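Local coordinates for DNA endonuclease I-CvuI (Chlorella vulgaris, PDB 5A77), which cleaves DNA in the presence of magnesium as a LAGLIDADG homing endonuclease and is probably involved in intron homing, at residues N5-D8 with Q9-A13; A131-V134 with G135-T138. One frame throughout, in Å; residues are numbered along the deposited sequence.

Interaction 1 of 2, residues N5-D8 with Q9-A13; sequences NFHD and QLKFA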
loop_
_atom_site.group_PDB
_atom_site.type_symbol
_atom_site.label_atom_id
_atom_site.label_comp_id
_atom_site.label_asym_id
_atom_site.label_seq_id
_atom_site.Cartn_x
_atom_site.Cartn_y
_atom_site.Cartn_z
ATOM N N ASN B 5 -8.306 5.781 -22.511
ATOM C CA ASN B 5 -7.287 4.853 -22.995
ATOM C C ASN B 5 -6.036 4.872 -22.115
ATOM O O ASN B 5 -5.932 4.101 -21.159
ATOM C CB ASN B 5 -6.943 5.149 -24.473
ATOM C CG ASN B 5 -6.514 6.609 -24.724
ATOM O OD1 ASN B 5 -6.704 7.495 -23.877
ATOM N ND2 ASN B 5 -5.935 6.856 -25.898
ATOM N N PHE B 6 -5.109 5.774 -22.425
ATOM C CA PHE B 6 -3.827 5.858 -21.748
ATOM C C PHE B 6 -4.043 6.468 -20.375
ATOM O O PHE B 6 -3.213 6.321 -19.476
ATOM C CB PHE B 6 -2.822 6.698 -22.557
ATOM C CG PHE B 6 -2.529 6.161 -23.952
ATOM C CD1 PHE B 6 -3.205 5.055 -24.467
ATOM C CD2 PHE B 6 -1.562 6.771 -24.742
ATOM C CE1 PHE B 6 -2.934 4.579 -25.739
ATOM C CE2 PHE B 6 -1.281 6.297 -26.014
ATOM C CZ PHE B 6 -1.969 5.198 -26.512
ATOM N N HIS B 7 -5.167 7.160 -20.224
ATOM C CA HIS B 7 -5.524 7.746 -18.947
ATOM C C HIS B 7 -6.017 6.654 -18.015
ATOM O O HIS B 7 -5.609 6.585 -16.852
ATOM C CB HIS B 7 -6.593 8.830 -19.115
ATOM C CG HIS B 7 -6.783 9.677 -17.906
ATOM N ND1 HIS B 7 -5.843 10.608 -17.478
ATOM C CD2 HIS B 7 -7.803 9.750 -17.007
ATOM C CE1 HIS B 7 -6.280 11.199 -16.387
ATOM N NE2 HIS B 7 -7.461 10.709 -16.081
ATOM N N ASP B 8 -6.894 5.798 -18.535
ATOM C CA ASP B 8 -7.402 4.665 -17.772
ATOM C C ASP B 8 -6.265 3.744 -17.358
ATOM O O ASP B 8 -6.303 3.144 -16.286
ATOM C CB ASP B 8 -8.443 3.882 -18.579
ATOM C CG ASP B 8 -9.857 4.082 -18.064
ATOM O OD1 ASP B 8 -10.106 5.108 -17.398
ATOM O OD2 ASP B 8 -10.713 3.204 -18.313
ATOM N N GLN B 9 -5.247 3.643 -18.205
ATOM C CA GLN B 9 -4.120 2.771 -17.914
ATOM C C GLN B 9 -3.248 3.349 -16.811
ATOM O O GLN B 9 -2.560 2.605 -16.111
ATOM C CB GLN B 9 -3.284 2.524 -19.166
ATOM C CG GLN B 9 -4.016 1.717 -20.214
ATOM C CD GLN B 9 -3.181 1.466 -21.448
ATOM O OE1 GLN B 9 -2.030 1.904 -21.538
ATOM N NE2 GLN B 9 -3.751 0.738 -22.405
ATOM N N LEU B 10 -3.271 4.671 -16.663
ATOM C CA LEU B 10 -2.570 5.322 -15.564
ATOM C C LEU B 10 -3.270 5.116 -14.238
ATOM O O LEU B 10 -2.606 5.004 -13.207
ATOM C CB LEU B 10 -2.411 6.815 -15.826
ATOM C CG LEU B 10 -1.209 7.240 -16.649
ATOM C CD1 LEU B 10 -1.306 8.710 -17.021
ATOM C CD2 LEU B 10 0.053 6.995 -15.841
ATOM N N LYS B 11 -4.605 5.107 -14.259
ATOM C CA LYS B 11 -5.395 4.813 -13.065
ATOM C C LYS B 11 -5.252 3.343 -12.638
ATOM O O LYS B 11 -5.181 3.038 -11.445
ATOM C CB LYS B 11 -6.877 5.152 -13.293
ATOM C CG LYS B 11 -7.166 6.648 -13.508
ATOM C CD LYS B 11 -6.831 7.441 -12.240
ATOM C CE LYS B 11 -7.072 8.940 -12.379
ATOM N NZ LYS B 11 -8.514 9.283 -12.502
ATOM N N PHE B 12 -5.216 2.438 -13.615
ATOM C CA PHE B 12 -5.079 1.009 -13.342
ATOM C C PHE B 12 -3.680 0.688 -12.806
ATOM O O PHE B 12 -3.507 -0.228 -12.003
ATOM C CB PHE B 12 -5.368 0.183 -14.604
ATOM C CG PHE B 12 -6.811 0.220 -15.043
ATOM C CD1 PHE B 12 -7.835 0.220 -14.111
ATOM C CD2 PHE B 12 -7.140 0.255 -16.391
ATOM C CE1 PHE B 12 -9.172 0.260 -14.516
ATOM C CE2 PHE B 12 -8.468 0.302 -16.803
ATOM C CZ PHE B 12 -9.485 0.304 -15.863
ATOM N N ALA B 13 -2.686 1.460 -13.242
ATOM C CA ALA B 13 -1.315 1.305 -12.755
ATOM C C ALA B 13 -1.194 1.818 -11.316
ATOM O O ALA B 13 -0.578 1.167 -10.465
ATOM C CB ALA B 13 -0.336 2.032 -13.668
#
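F12 folds back over D8 one turn earlier, at the start of helix 6-22, the helix that carries the LAGLIDADG motif of this family further along. The opening of the helix is tight along its backbone. F12 N donates to D8 O at 3.0 Å, and the same oxygen lies over one face of the F12 ring, which gets there because CG stands beside the backbone N, anti to the carbonyl carbon (chi1 -69°). K11 N reaches H7 O in the same i to i+4 fashion at 3.1 Å, while Q9 N takes N5 O, also at 3.1 Å, with the CG methylene of Q9 resting against that oxygen. L10 N is less well placed: it splits between F6 O and H7 O, and both bonds are weak. F12 then continues onto Y97 and onto I63 and L64 of helix 55-64, and L10 and Q9 pack on F6 of the second subunit, so these two turns belong to the dimer as well.

H7 and D8 form the exposed side; K11 borders it, its chain touching I63. H7 and K11 run side by side in the same direction, and H7 NE2 stops 4.0 Å from K11 NZ without a bond between them. D8 could attract K11, yet D8 OD1 stays 6.6 Å from K11 NZ, too far for a salt bridge. Instead the carboxylate approaches the CE2-CZ side of F12 at a slant, its plane turned 63° from that of the ring, with D8 OD2 4.0 Å from both F12 CE2 and F12 CZ.

Interaction 2 of 2, residues A131-V134 with G135-T138; sequences ADKV and GLLT. With nucleotides of chain F.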
loop_
_atom_site.group_PDB
_atom_site.type_symbol
_atom_site.label_atom_id
_atom_site.label_comp_id
_atom_site.label_asym_id
_atom_site.label_seq_id
_atom_site.Cartn_x
_atom_site.Cartn_y
_atom_site.Cartn_z
ATOM N N ALA B 131 -7.258 -23.120 -3.799
ATOM C CA ALA B 131 -7.495 -22.169 -2.721
ATOM C C ALA B 131 -6.340 -22.179 -1.717
ATOM O O ALA B 131 -5.940 -21.126 -1.221
ATOM C CB ALA B 131 -8.801 -22.461 -2.018
ATOM N N ASP B 132 -5.815 -23.361 -1.409
ATOM C CA ASP B 132 -4.707 -23.465 -0.461
ATOM C C ASP B 132 -3.420 -22.914 -1.020
ATOM O O ASP B 132 -2.580 -22.434 -0.260
ATOM C CB ASP B 132 -4.459 -24.908 -0.021
ATOM C CG ASP B 132 -5.701 -25.583 0.504
ATOM O OD1 ASP B 132 -6.670 -24.867 0.870
ATOM O OD2 ASP B 132 -5.687 -26.837 0.567
ATOM N N LYS B 133 -3.249 -22.995 -2.334
ATOM C CA LYS B 133 -2.026 -22.471 -2.934
ATOM C C LYS B 133 -1.987 -20.951 -2.913
ATOM O O LYS B 133 -0.921 -20.367 -2.694
ATOM C CB LYS B 133 -1.849 -22.963 -4.361
ATOM C CG LYS B 133 -0.784 -24.020 -4.472
ATOM C CD LYS B 133 -0.325 -24.164 -5.899
ATOM C CE LYS B 133 0.851 -25.106 -6.006
ATOM N NZ LYS B 133 1.523 -24.933 -7.328
ATOM N N VAL B 134 -3.137 -20.313 -3.147
ATOM C CA VAL B 134 -3.237 -18.875 -2.973
ATOM C C VAL B 134 -2.843 -18.560 -1.548
ATOM O O VAL B 134 -2.159 -17.568 -1.267
ATOM C CB VAL B 134 -4.645 -18.331 -3.213
ATOM C CG1 VAL B 134 -4.674 -16.813 -2.959
ATOM C CG2 VAL B 134 -5.141 -18.677 -4.629
ATOM N N GLY B 135 -3.271 -19.432 -0.646
ATOM C CA GLY B 135 -3.039 -19.230 0.768
ATOM C C GLY B 135 -1.597 -19.239 1.232
ATOM O O GLY B 135 -1.247 -18.473 2.135
ATOM N N LEU B 136 -0.763 -20.081 0.622
ATOM C CA LEU B 136 0.661 -20.112 0.942
ATOM C C LEU B 136 1.358 -18.778 0.585
ATOM O O LEU B 136 2.531 -18.594 0.903
ATOM C CB LEU B 136 1.342 -21.292 0.222
ATOM C CG LEU B 136 0.745 -22.680 0.497
ATOM C CD1 LEU B 136 1.243 -23.725 -0.492
ATOM C CD2 LEU B 136 1.020 -23.114 1.931
ATOM N N LEU B 137 0.631 -17.862 -0.059
ATOM C CA LEU B 137 1.165 -16.560 -0.465
ATOM C C LEU B 137 0.586 -15.394 0.342
ATOM O O LEU B 137 1.318 -14.485 0.739
ATOM C CB LEU B 137 0.903 -16.321 -1.951
ATOM C CG LEU B 137 1.118 -17.512 -2.889
ATOM C CD1 LEU B 137 0.677 -17.170 -4.308
ATOM C CD2 LEU B 137 2.580 -17.933 -2.840
ATOM N N THR B 138 -0.729 -15.388 0.547
ATOM C CA THR B 138 -1.341 -14.416 1.462
ATOM C C THR B 138 -0.993 -14.831 2.880
ATOM O O THR B 138 -1.751 -15.561 3.523
ATOM C CB THR B 138 -2.884 -14.343 1.317
ATOM O OG1 THR B 138 -3.450 -15.623 1.637
ATOM C CG2 THR B 138 -3.292 -13.908 -0.087
ATOM P P DA F 2 -2.855 -10.618 3.200
ATOM O OP1 DA F 2 -1.392 -10.761 3.031
ATOM O OP2 DA F 2 -3.664 -10.270 2.010
ATOM O "O5'" DA F 2 -3.418 -11.936 3.871
ATOM C "C5'" DA F 2 -3.425 -11.998 5.286
ATOM C "C4'" DA F 2 -4.710 -12.608 5.803
ATOM O "O4'" DA F 2 -5.642 -11.574 6.218
ATOM C "C3'" DA F 2 -5.479 -13.490 4.804
ATOM O "O3'" DA F 2 -5.783 -14.714 5.446
ATOM C "C2'" DA F 2 -6.746 -12.661 4.527
ATOM C "C1'" DA F 2 -6.909 -12.039 5.898
ATOM N N9 DA F 2 -7.874 -10.963 6.044
ATOM C C8 DA F 2 -8.387 -10.124 5.081
ATOM N N7 DA F 2 -9.264 -9.256 5.556
ATOM C C5 DA F 2 -9.322 -9.560 6.914
ATOM C C6 DA F 2 -10.054 -9.017 7.988
ATOM N N6 DA F 2 -10.922 -7.991 7.858
ATOM N N1 DA F 2 -9.868 -9.568 9.213
ATOM C C2 DA F 2 -9.022 -10.579 9.342
ATOM N N3 DA F 2 -8.283 -11.169 8.416
ATOM C C4 DA F 2 -8.482 -10.610 7.214
ATOM P P DC F 3 -6.173 -16.032 4.611
ATOM O OP1 DC F 3 -5.825 -17.158 5.503
ATOM O OP2 DC F 3 -5.576 -15.950 3.267
ATOM O "O5'" DC F 3 -7.764 -15.891 4.403
ATOM C "C5'" DC F 3 -8.671 -16.727 5.104
ATOM C "C4'" DC F 3 -8.697 -16.410 6.587
ATOM O "O4'" DC F 3 -8.604 -14.978 6.783
ATOM C "C3'" DC F 3 -9.974 -16.837 7.289
ATOM O "O3'" DC F 3 -9.842 -18.187 7.764
ATOM C "C2'" DC F 3 -10.090 -15.839 8.436
ATOM C "C1'" DC F 3 -9.434 -14.577 7.860
ATOM N N1 DC F 3 -10.400 -13.511 7.363
ATOM C C2 DC F 3 -11.250 -12.861 8.268
ATOM O O2 DC F 3 -11.223 -13.186 9.460
ATOM N N3 DC F 3 -12.092 -11.896 7.807
ATOM C C4 DC F 3 -12.092 -11.576 6.515
ATOM N N4 DC F 3 -12.921 -10.619 6.113
ATOM C C5 DC F 3 -11.225 -12.216 5.579
ATOM C C6 DC F 3 -10.402 -13.163 6.042
#
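V134 O takes two backbone N-H groups from the residues that follow it. T138 N lies in the carbonyl plane at 3.2 Å from V134 O, in a nearly straight bond of 166°, whereas L137 N sits above that plane, 50° out of it and not on a lone pair. Just before it, in the same turn, G135 N bonds to A131 O and L136 N to D132 O.

T138 is the side chain to follow. Its CB lies 3.5 Å from O5' of DA2 of chain F. From there it forks. CG2 lies 4.0 Å from V134 O and reaches V134 CG1. OG1 stands between the backbone N and the carbonyl carbon (chi1 62°), which turns it toward the DNA, and it donates to OP2 of DC3 of chain F at 2.7 Å.

Here the C-terminal end of helix 121-135, which lies beside the antiparallel sheet of the LAGLIDADG fold, gives way to the loop leading to helix 147-156. V134 and T138 also touch strand 23-31, at A27 and N26. The D132 carboxylate finds its partner outside the turn, OD2 accepting a hydrogen bond from A147 N.

L137 lies over the carbonyls of the turn, its CB 3.4 Å from V134 O and its CG 3.5 Å from K133 O, and reaches A103 and Q104 of helix 102-114. With an alanine here the branched end is gone, which is likely to open a gap against helix 102-114 and take away part of the hydrocarbon cover of K133 O. L136 CG approaches D132 O in a similar way, at 3.4 Å.

How the interactions relate
The two contacts lie at opposite kinds of helix end: interaction 1 is the first two turns of helix 6-22, interaction 2 the last turn of helix 121-135 and the loop beyond it. They share no element and do not touch; their centres are 29 Å apart. Interaction 1 is a surface contact near the N-terminus, about 14 Å from the nearest nucleic acid atom, and its outward partners are protein, including the second subunit. Interaction 2 is partly buried, meets no other protein chain, and adds a hydrogen bond from a threonine hydroxyl to a DNA phosphate. Backbone hydrogen bonds dominate both, but in 5-13 a phenylalanine ring lies against backbone and carboxylate oxygens, in 131-138 aliphatic branches meet carbonyls.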